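PDB 3L7N: putative uncharacterized protein from Streptococcus mutans, which probably acts as a class I glutamine amidotransferase, releasing ammonia from glutamine for transfer to an acceptor that remains unidentified. Local coordinates for residues Ala16-Trp20 with Leu225-Asp230; Lys32-Tyr36 with Phe65-Asp69; Pro163-Ile167 with Phe176-Leu180. All coordinates share one frame; numbering follows the deposited sequence.

Contact 1: residues Ala16-Trp20 with Leu225-Asp230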
loop_
_atom_site.group_PDB
_atom_site.type_symbol
_atom_site.label_atom_id
_atom_site.label_comp_id
_atom_site.label_asym_id
_atom_site.label_seq_id
_atom_site.Cartn_x
_atom_site.Cartn_y
_atom_site.Cartn_z
ATOM N N ALA A 16 -10.607 2.552 -1.504
ATOM C CA ALA A 16 -10.956 2.359 -2.896
ATOM C C ALA A 16 -10.601 1.000 -3.465
ATOM O O ALA A 16 -11.130 0.640 -4.490
ATOM C CB ALA A 16 -10.373 3.435 -3.741
ATOM N N TYR A 17 -9.645 0.250 -2.826
ATOM C CA TYR A 17 -9.347 -1.136 -3.304
ATOM C C TYR A 17 -10.593 -1.988 -3.116
ATOM O O TYR A 17 -11.008 -2.748 -4.034
ATOM C CB TYR A 17 -8.192 -1.751 -2.564
ATOM C CG TYR A 17 -6.838 -1.181 -2.909
ATOM C CD1 TYR A 17 -6.116 -1.652 -4.030
ATOM C CD2 TYR A 17 -6.236 -0.187 -2.090
ATOM C CE1 TYR A 17 -4.824 -1.174 -4.328
ATOM C CE2 TYR A 17 -4.973 0.367 -2.427
ATOM C CZ TYR A 17 -4.269 -0.159 -3.552
ATOM O OH TYR A 17 -3.048 0.344 -3.887
ATOM N N LEU A 18 -11.265 -1.806 -1.951
ATOM C CA LEU A 18 -12.475 -2.542 -1.655
ATOM C C LEU A 18 -13.569 -2.097 -2.570
ATOM O O LEU A 18 -14.249 -2.943 -3.170
ATOM C CB LEU A 18 -12.892 -2.356 -0.209
ATOM C CG LEU A 18 -14.084 -3.216 0.256
ATOM C CD1 LEU A 18 -13.974 -4.652 -0.265
ATOM C CD2 LEU A 18 -14.253 -3.202 1.830
ATOM N N ALA A 19 -13.741 -0.759 -2.723
ATOM C CA ALA A 19 -14.793 -0.214 -3.615
ATOM C C ALA A 19 -14.667 -0.732 -5.044
ATOM O O ALA A 19 -15.651 -1.208 -5.653
ATOM C CB ALA A 19 -14.739 1.188 -3.607
ATOM N N TRP A 20 -13.462 -0.673 -5.571
ATOM C CA TRP A 20 -13.158 -1.277 -6.848
ATOM C C TRP A 20 -13.589 -2.681 -6.876
ATOM O O TRP A 20 -14.299 -3.105 -7.784
ATOM C CB TRP A 20 -11.640 -1.185 -7.160
ATOM C CG TRP A 20 -11.287 -1.870 -8.445
ATOM C CD1 TRP A 20 -11.495 -1.392 -9.730
ATOM C CD2 TRP A 20 -10.785 -3.201 -8.587
ATOM N NE1 TRP A 20 -11.124 -2.354 -10.656
ATOM C CE2 TRP A 20 -10.695 -3.475 -9.988
ATOM C CE3 TRP A 20 -10.353 -4.182 -7.673
ATOM C CZ2 TRP A 20 -10.171 -4.702 -10.496
ATOM C CZ3 TRP A 20 -9.862 -5.447 -8.194
ATOM C CH2 TRP A 20 -9.783 -5.674 -9.576
ATOM N N LEU A 225 -6.107 4.684 -9.545
ATOM C CA LEU A 225 -6.095 3.291 -8.983
ATOM C C LEU A 225 -6.974 2.330 -9.764
ATOM O O LEU A 225 -6.512 1.285 -10.200
ATOM C CB LEU A 225 -6.500 3.308 -7.589
ATOM C CG LEU A 225 -6.296 2.082 -6.751
ATOM C CD1 LEU A 225 -4.873 1.511 -6.839
ATOM C CD2 LEU A 225 -6.599 2.473 -5.342
ATOM N N TYR A 226 -8.237 2.706 -9.986
ATOM C CA TYR A 226 -9.137 1.852 -10.730
ATOM C C TYR A 226 -8.546 1.443 -12.035
ATOM O O TYR A 226 -8.719 0.300 -12.465
ATOM C CB TYR A 226 -10.509 2.518 -10.954
ATOM C CG TYR A 226 -11.243 2.821 -9.693
ATOM C CD1 TYR A 226 -11.051 2.062 -8.572
ATOM C CD2 TYR A 226 -12.146 3.874 -9.620
ATOM C CE1 TYR A 226 -11.707 2.370 -7.326
ATOM C CE2 TYR A 226 -12.837 4.182 -8.374
ATOM C CZ TYR A 226 -12.591 3.407 -7.246
ATOM O OH TYR A 226 -13.207 3.692 -6.017
ATOM N N SER A 227 -7.921 2.388 -12.743
ATOM C CA SER A 227 -7.358 2.060 -14.107
ATOM C C SER A 227 -6.229 1.043 -13.952
ATOM O O SER A 227 -6.153 0.074 -14.736
ATOM C CB SER A 227 -6.831 3.287 -14.800
ATOM O OG SER A 227 -5.834 3.920 -13.964
ATOM N N PHE A 228 -5.382 1.225 -12.910
ATOM C CA PHE A 228 -4.353 0.222 -12.585
ATOM C C PHE A 228 -4.936 -1.200 -12.281
ATOM O O PHE A 228 -4.559 -2.199 -12.952
ATOM C CB PHE A 228 -3.430 0.697 -11.470
ATOM C CG PHE A 228 -2.514 -0.379 -10.941
ATOM C CD1 PHE A 228 -1.301 -0.697 -11.620
ATOM C CD2 PHE A 228 -2.871 -1.130 -9.776
ATOM C CE1 PHE A 228 -0.444 -1.738 -11.148
ATOM C CE2 PHE A 228 -2.030 -2.173 -9.286
ATOM C CZ PHE A 228 -0.807 -2.486 -9.983
ATOM N N LEU A 229 -5.922 -1.281 -11.368
ATOM C CA LEU A 229 -6.468 -2.601 -10.972
ATOM C C LEU A 229 -7.151 -3.262 -12.129
ATOM O O LEU A 229 -6.968 -4.492 -12.364
ATOM C CB LEU A 229 -7.419 -2.488 -9.753
ATOM C CG LEU A 229 -6.786 -1.900 -8.457
ATOM C CD1 LEU A 229 -7.866 -1.330 -7.481
ATOM C CD2 LEU A 229 -5.982 -2.963 -7.804
ATOM N N ASP A 230 -7.902 -2.471 -12.904
ATOM C CA ASP A 230 -8.523 -2.989 -14.096
ATOM C C ASP A 230 -7.546 -3.571 -15.037
ATOM O O ASP A 230 -7.759 -4.714 -15.590
ATOM C CB ASP A 230 -9.320 -1.947 -14.765
ATOM C CG ASP A 230 -10.650 -1.786 -14.154
ATOM O OD1 ASP A 230 -11.298 -2.828 -13.796
ATOM O OD2 ASP A 230 -11.047 -0.661 -13.981
#
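Leu-225 opens the contact by laying its two methyl groups against Tyr-17, where helix 219-233 near the C-terminus packs on helix 15-23. Both belong to the helical layer of a three-layer alpha/beta/alpha fold, as in class I glutamine amidotransferases. The short segments cross at -55° with their axes 10.3 Å apart, a separation suited to large side chains. CD2 of Leu-225 stands over the centre of the Tyr-17 ring, 3.9 Å from its centroid, in a CH-pi contact; CD1 reaches the phenol end, 3.7 Å from Tyr-17 CE1. A branched aliphatic chain can thus grip the ring at two points, while the tyrosine also packs on Phe-5 and Val-88 of the central sheet.

One residue on, Tyr-226 slides past Trp-20 in the opposite direction. Their planes are near parallel, but the centroids of the Trp-20 five-membered ring and the Tyr-226 ring are 5.7 Å apart and the rings scarcely overlap, so the closer packing is between Tyr-226 CE1 and Trp-20 CB at 3.6 Å. The small side chain of Ala-16 lets the phenol extend across the first helix, its OH ending beside the methyls of Ala-16 and Ala-19.

Leu-229 packs on one face of the indole: its CB lies over the six-membered ring of Trp-20, 3.5 Å from the centroid, and its CD1 packs against the Trp-20 CG-CD2 bond. With CG anti to the backbone N (chi1 177°), the indole extends toward helix 219-233.

Asp-230 supplies the polar end. Its OD2 forms a salt bridge with Arg-24, probably stabilising the carboxylate's negative charge. Its OD1 accepts a hydrogen bond from Trp-20 NE1 at 3.2 Å, lying almost in the indole plane, whereas the N-H comes from above the carboxylate plane.

Contact 2: residues Lys32-Tyr36 with Phe65-Asp69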
loop_
_atom_site.group_PDB
_atom_site.type_symbol
_atom_site.label_atom_id
_atom_site.label_comp_id
_atom_site.label_asym_id
_atom_site.label_seq_id
_atom_site.Cartn_x
_atom_site.Cartn_y
_atom_site.Cartn_z
ATOM N N LYS A 32 -8.804 -9.796 9.438
ATOM C CA LYS A 32 -8.494 -8.631 10.198
ATOM C C LYS A 32 -7.524 -8.995 11.339
ATOM O O LYS A 32 -7.963 -9.396 12.424
ATOM C CB LYS A 32 -9.757 -7.997 10.696
ATOM C CG LYS A 32 -10.574 -7.455 9.630
ATOM C CD LYS A 32 -12.007 -7.191 10.070
ATOM C CE LYS A 32 -12.893 -6.833 8.887
ATOM N NZ LYS A 32 -14.283 -6.705 9.262
ATOM N N VAL A 33 -6.199 -8.950 11.073
ATOM C CA VAL A 33 -5.257 -9.487 12.046
ATOM C C VAL A 33 -5.329 -8.819 13.406
ATOM O O VAL A 33 -5.177 -9.470 14.414
ATOM C CB VAL A 33 -3.871 -9.532 11.543
ATOM C CG1 VAL A 33 -3.838 -10.266 10.272
ATOM C CG2 VAL A 33 -3.294 -8.135 11.384
ATOM N N TYR A 34 -5.666 -7.534 13.426
ATOM C CA TYR A 34 -5.838 -6.804 14.674
ATOM C C TYR A 34 -6.973 -7.344 15.528
ATOM O O TYR A 34 -7.086 -6.961 16.722
ATOM C CB TYR A 34 -6.025 -5.265 14.412
ATOM C CG TYR A 34 -7.169 -4.943 13.515
ATOM C CD1 TYR A 34 -8.408 -4.580 14.037
ATOM C CD2 TYR A 34 -7.036 -5.020 12.129
ATOM C CE1 TYR A 34 -9.481 -4.322 13.214
ATOM C CE2 TYR A 34 -8.094 -4.757 11.298
ATOM C CZ TYR A 34 -9.333 -4.419 11.849
ATOM O OH TYR A 34 -10.411 -4.174 11.017
ATOM N N ARG A 35 -7.848 -8.188 14.943
ATOM C CA ARG A 35 -8.971 -8.788 15.701
ATOM C C ARG A 35 -8.596 -10.215 16.076
ATOM O O ARG A 35 -9.479 -11.082 16.351
ATOM C CB ARG A 35 -10.253 -8.785 14.851
ATOM C CG ARG A 35 -10.932 -7.400 14.700
ATOM C CD ARG A 35 -12.285 -7.575 14.049
ATOM N NE ARG A 35 -13.239 -8.151 14.984
ATOM C CZ ARG A 35 -14.047 -7.434 15.807
ATOM N NH1 ARG A 35 -14.103 -6.077 15.736
ATOM N NH2 ARG A 35 -14.778 -8.070 16.718
ATOM N N TYR A 36 -7.275 -10.474 16.088
ATOM C CA TYR A 36 -6.703 -11.827 16.238
ATOM C C TYR A 36 -7.304 -12.810 15.326
ATOM O O TYR A 36 -7.382 -13.963 15.660
ATOM C CB TYR A 36 -6.761 -12.309 17.669
ATOM C CG TYR A 36 -5.990 -11.405 18.609
ATOM C CD1 TYR A 36 -4.832 -11.849 19.268
ATOM C CD2 TYR A 36 -6.367 -10.086 18.785
ATOM C CE1 TYR A 36 -4.105 -10.982 20.100
ATOM C CE2 TYR A 36 -5.648 -9.231 19.581
ATOM C CZ TYR A 36 -4.537 -9.660 20.236
ATOM O OH TYR A 36 -3.861 -8.740 21.088
ATOM N N PHE A 65 2.652 -6.093 19.479
ATOM C CA PHE A 65 1.376 -6.271 18.809
ATOM C C PHE A 65 1.023 -7.692 18.844
ATOM O O PHE A 65 1.372 -8.422 17.912
ATOM C CB PHE A 65 1.501 -5.873 17.346
ATOM C CG PHE A 65 1.749 -4.417 17.126
ATOM C CD1 PHE A 65 0.688 -3.480 17.178
ATOM C CD2 PHE A 65 3.027 -3.962 16.809
ATOM C CE1 PHE A 65 0.927 -2.091 16.943
ATOM C CE2 PHE A 65 3.288 -2.577 16.584
ATOM C CZ PHE A 65 2.246 -1.651 16.649
ATOM N N PRO A 66 0.331 -8.146 19.916
ATOM C CA PRO A 66 0.366 -9.557 20.219
ATOM C C PRO A 66 -0.281 -10.454 19.118
ATOM O O PRO A 66 -0.140 -11.737 19.171
ATOM C CB PRO A 66 -0.409 -9.639 21.498
ATOM C CG PRO A 66 -0.272 -8.391 22.095
ATOM C CD PRO A 66 -0.104 -7.375 21.055
ATOM N N TYR A 67 -0.992 -9.806 18.149
ATOM C CA TYR A 67 -1.797 -10.529 17.075
ATOM C C TYR A 67 -1.053 -10.555 15.757
ATOM O O TYR A 67 -1.484 -11.188 14.797
ATOM C CB TYR A 67 -3.118 -9.822 16.858
ATOM C CG TYR A 67 -2.938 -8.325 16.527
ATOM C CD1 TYR A 67 -2.587 -7.912 15.241
ATOM C CD2 TYR A 67 -3.046 -7.327 17.537
ATOM C CE1 TYR A 67 -2.371 -6.577 14.945
ATOM C CE2 TYR A 67 -2.860 -5.994 17.232
ATOM C CZ TYR A 67 -2.500 -5.637 15.922
ATOM O OH TYR A 67 -2.287 -4.330 15.595
ATOM N N TYR A 68 0.026 -9.824 15.701
ATOM C CA TYR A 68 0.734 -9.563 14.464
ATOM C C TYR A 68 1.855 -10.520 14.319
ATOM O O TYR A 68 2.668 -10.614 15.188
ATOM C CB TYR A 68 1.303 -8.182 14.552
ATOM C CG TYR A 68 2.147 -7.780 13.417
ATOM C CD1 TYR A 68 3.463 -7.453 13.606
ATOM C CD2 TYR A 68 1.611 -7.656 12.142
ATOM C CE1 TYR A 68 4.219 -7.043 12.579
ATOM C CE2 TYR A 68 2.354 -7.231 11.123
ATOM C CZ TYR A 68 3.654 -6.919 11.327
ATOM O OH TYR A 68 4.413 -6.492 10.266
ATOM N N ASP A 69 1.938 -11.191 13.187
ATOM C CA ASP A 69 3.016 -12.174 12.933
ATOM C C ASP A 69 3.618 -11.901 11.534
ATOM O O ASP A 69 3.111 -12.377 10.522
ATOM C CB ASP A 69 2.441 -13.572 13.022
ATOM C CG ASP A 69 3.483 -14.666 12.898
ATOM O OD1 ASP A 69 4.623 -14.405 12.469
ATOM O OD2 ASP A 69 3.135 -15.827 13.217
#
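Val-33 and Tyr-67 meet where two connecting loops pack at the edge of the fold: a short 3-10 turn that follows the outermost strand 27-32, and a type I beta turn running from Phe-65 to Tyr-68, just ahead of helix 70-82. No hydrogen bond joins the two loops; the link is mostly aromatic and aliphatic, and Tyr-67 is its hub. CG2 of Val-33 lies 3.9 Å from CD1 of that ring, and the Val-33 carbonyl also packs obliquely against it, while the compact valine touches Glu-73 of helix 70-82. Tyr-67 CG lies between its backbone N and carbonyl carbon (chi1 55°), which turns the ring toward Val-33 and Tyr-34.

Tyr-34 gives its backbone and CB rather than its ring. Its CA lies over the centre of the Tyr-67 ring, 3.5 Å from the centroid, a CH-pi contact made by a backbone carbon. CB sits near the phenol end, 3.9 Å from CZ of Tyr-67, and the Tyr-34 ring itself leads away toward Glu-9 and Thr-10. The opposite face of Tyr-67 is approached off centre by Phe-65 CB of its own turn.

Tyr-36 brings a broad flat ring across the beta turn. The edge of Tyr-67 points at the face of Tyr-36 in a T-shaped pair, with centroids 5.4 Å apart and planes at 70°. A planar ring suits this exposed site, since one face can cover a neighbouring side chain while the phenol end packs along Pro-66. The hydroxyl oxygen of Tyr-36 lies 3.6 Å from Pro-66 CB, and Tyr-67 CB stands 3.4 Å from the centroid of Tyr-36, almost exactly on the ring normal.

Contact 3: residues Pro163-Ile167 with Phe176-Leu180; sequences PRQII and FQCHL
Ile-166 and Phe-176 lie side by side, pointing the same way from an antiparallel beta hairpin formed by strands 166-170 and 173-176 within the central mixed sheet. They are a non-hydrogen-bonded pair, their CA atoms 4.6 Å apart, so both side chains project from one face of the sheet. CG1 of Ile-166 and CG of Phe-176 are both anti to the carbonyl carbon of their own residue, and the two chains run out together. The extended isoleucine runs alongside the phenylalanine, meeting the ring obliquely: Ile-166 CD1 reaches Phe-176 CE1 at 3.6 Å and Ile-166 CG1 lies 3.8 Å from CD1 of the ring. A beta-branched residue and an aromatic one suit a buried strand pair, both offering long apolar surfaces.

Beyond this pair the two chains stay linked by their backbones as the second leaves the strand. Gln-177 N donates to Gln-165 O at 2.7 Å, with an angle of 159° at the hydrogen. The side chain of Gln-165 bends at chi2 (-55°), which folds its amide back over the second segment and sets OE1 beside Cys-178 CB, while NE2 is satisfied by Ser-159. Such a buried amide needs a polar partner of this kind.

The stretch after the strand leads to His-179, whose ND1 bonds to Glu-181. This pairing, together with Cys-91 in a probable nucleophile elbow, is consistent with the Cys-His-Glu triad of class I glutaminase domains. Cys-178 turns instead toward the hairpin, its SG 4.3 Å from Ile-166 CG1.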
loop_
_atom_site.group_PDB
_atom_site.type_symbol
_atom_site.label_atom_id
_atom_site.label_comp_id
_atom_site.label_asym_id
_atom_site.label_seq_id
_atom_site.Cartn_x
_atom_site.Cartn_y
_atom_site.Cartn_z
ATOM N N PRO A 163 12.195 7.609 -2.826
ATOM C CA PRO A 163 12.630 7.097 -4.146
ATOM C C PRO A 163 11.981 5.754 -4.551
ATOM O O PRO A 163 12.296 5.208 -5.611
ATOM C CB PRO A 163 14.125 6.918 -3.973
ATOM C CG PRO A 163 14.332 6.752 -2.479
ATOM C CD PRO A 163 13.254 7.490 -1.798
ATOM N N ARG A 164 11.058 5.254 -3.739
ATOM C CA ARG A 164 10.447 3.957 -3.999
ATOM C C ARG A 164 8.866 3.982 -3.769
ATOM O O ARG A 164 8.373 3.550 -2.724
ATOM C CB ARG A 164 11.116 2.905 -3.092
ATOM C CG ARG A 164 12.507 2.545 -3.518
ATOM C CD ARG A 164 13.225 1.801 -2.476
ATOM N NE ARG A 164 14.573 1.591 -2.902
ATOM C CZ ARG A 164 15.488 0.833 -2.285
ATOM N NH1 ARG A 164 15.192 0.119 -1.198
ATOM N NH2 ARG A 164 16.706 0.777 -2.786
ATOM N N GLN A 165 8.127 4.550 -4.691
ATOM C CA GLN A 165 6.754 4.770 -4.422
ATOM C C GLN A 165 5.944 3.593 -4.918
ATOM O O GLN A 165 5.034 3.148 -4.253
ATOM C CB GLN A 165 6.247 6.080 -5.054
ATOM C CG GLN A 165 6.565 7.304 -4.304
ATOM C CD GLN A 165 6.092 7.281 -2.859
ATOM O OE1 GLN A 165 5.409 6.364 -2.436
ATOM N NE2 GLN A 165 6.483 8.311 -2.084
ATOM N N ILE A 166 6.275 3.116 -6.103
ATOM C CA ILE A 166 5.616 2.002 -6.694
ATOM C C ILE A 166 6.708 1.073 -7.200
ATOM O O ILE A 166 7.759 1.556 -7.684
ATOM C CB ILE A 166 4.842 2.422 -7.842
ATOM C CG1 ILE A 166 3.710 3.361 -7.419
ATOM C CG2 ILE A 166 4.310 1.246 -8.555
ATOM C CD1 ILE A 166 2.836 3.806 -8.601
ATOM N N ILE A 167 6.531 -0.258 -7.009
ATOM C CA ILE A 167 7.595 -1.237 -7.326
ATOM C C ILE A 167 6.968 -2.441 -7.971
ATOM O O ILE A 167 5.892 -2.855 -7.573
ATOM C CB ILE A 167 8.372 -1.671 -6.081
ATOM C CG1 ILE A 167 9.065 -0.504 -5.444
ATOM C CG2 ILE A 167 9.392 -2.848 -6.415
ATOM C CD1 ILE A 167 9.769 -0.896 -4.139
ATOM N N PHE A 176 2.662 -0.552 -3.565
ATOM C CA PHE A 176 2.505 0.901 -3.518
ATOM C C PHE A 176 2.886 1.340 -2.155
ATOM O O PHE A 176 2.275 0.911 -1.162
ATOM C CB PHE A 176 1.043 1.298 -3.792
ATOM C CG PHE A 176 0.597 1.058 -5.217
ATOM C CD1 PHE A 176 0.417 2.105 -6.077
ATOM C CD2 PHE A 176 0.367 -0.212 -5.685
ATOM C CE1 PHE A 176 -0.037 1.875 -7.458
ATOM C CE2 PHE A 176 -0.065 -0.447 -7.033
ATOM C CZ PHE A 176 -0.251 0.599 -7.899
ATOM N N GLN A 177 3.921 2.131 -2.050
ATOM C CA GLN A 177 4.242 2.704 -0.772
ATOM C C GLN A 177 3.244 3.834 -0.439
ATOM O O GLN A 177 2.914 4.085 0.740
ATOM C CB GLN A 177 5.671 3.222 -0.770
ATOM C CG GLN A 177 6.101 3.919 0.527
ATOM C CD GLN A 177 5.870 3.080 1.768
ATOM O OE1 GLN A 177 5.054 3.452 2.646
ATOM N NE2 GLN A 177 6.619 1.960 1.892
ATOM N N CYS A 178 2.729 4.449 -1.480
ATOM C CA CYS A 178 1.848 5.550 -1.353
ATOM C C CYS A 178 0.320 5.027 -1.346
ATOM O O CYS A 178 0.026 3.814 -1.734
ATOM C CB CYS A 178 2.100 6.513 -2.554
ATOM S SG CYS A 178 2.030 5.710 -4.178
ATOM N N HIS A 179 -0.610 5.915 -0.993
ATOM C CA HIS A 179 -1.992 5.549 -0.885
ATOM C C HIS A 179 -2.862 6.264 -1.985
ATOM O O HIS A 179 -3.229 7.395 -1.819
ATOM C CB HIS A 179 -2.488 5.966 0.486
ATOM C CG HIS A 179 -1.792 5.280 1.622
ATOM N ND1 HIS A 179 -2.237 4.094 2.159
ATOM C CD2 HIS A 179 -0.737 5.658 2.383
ATOM C CE1 HIS A 179 -1.468 3.756 3.185
ATOM N NE2 HIS A 179 -0.553 4.687 3.345
ATOM N N LEU A 180 -3.242 5.580 -3.023
ATOM C CA LEU A 180 -4.210 6.154 -3.957
ATOM C C LEU A 180 -5.651 5.850 -3.541
ATOM O O LEU A 180 -6.614 6.311 -4.195
ATOM C CB LEU A 180 -3.995 5.602 -5.342
ATOM C CG LEU A 180 -2.765 6.087 -6.066
ATOM C CD1 LEU A 180 -1.475 5.651 -5.366
ATOM C CD2 LEU A 180 -2.799 5.588 -7.530
#

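How the contacts relate
Contacts 1 and 3 are both buried and touch each other, whereas contact 2 lies at the surface, its centre about 18 Å from the chain centre. Contact 3 joins the end of a hairpin in the central sheet with the loop that leaves it, through a backbone hydrogen bond and aligned apolar side chains; contact 1 covers that sheet with two helices, mainly through side chains. Phe-228 of the C-terminal helix and Phe-176 of the hairpin meet edge-to-face, so the packing is continuous between contacts 1 and 3. Contact 2 ties two loops by aromatic packing, about 8 Å at nearest atoms from contact 1. Aromatic residues thus serve in all three, but hydrogen bonds cross only contacts 1 and 3.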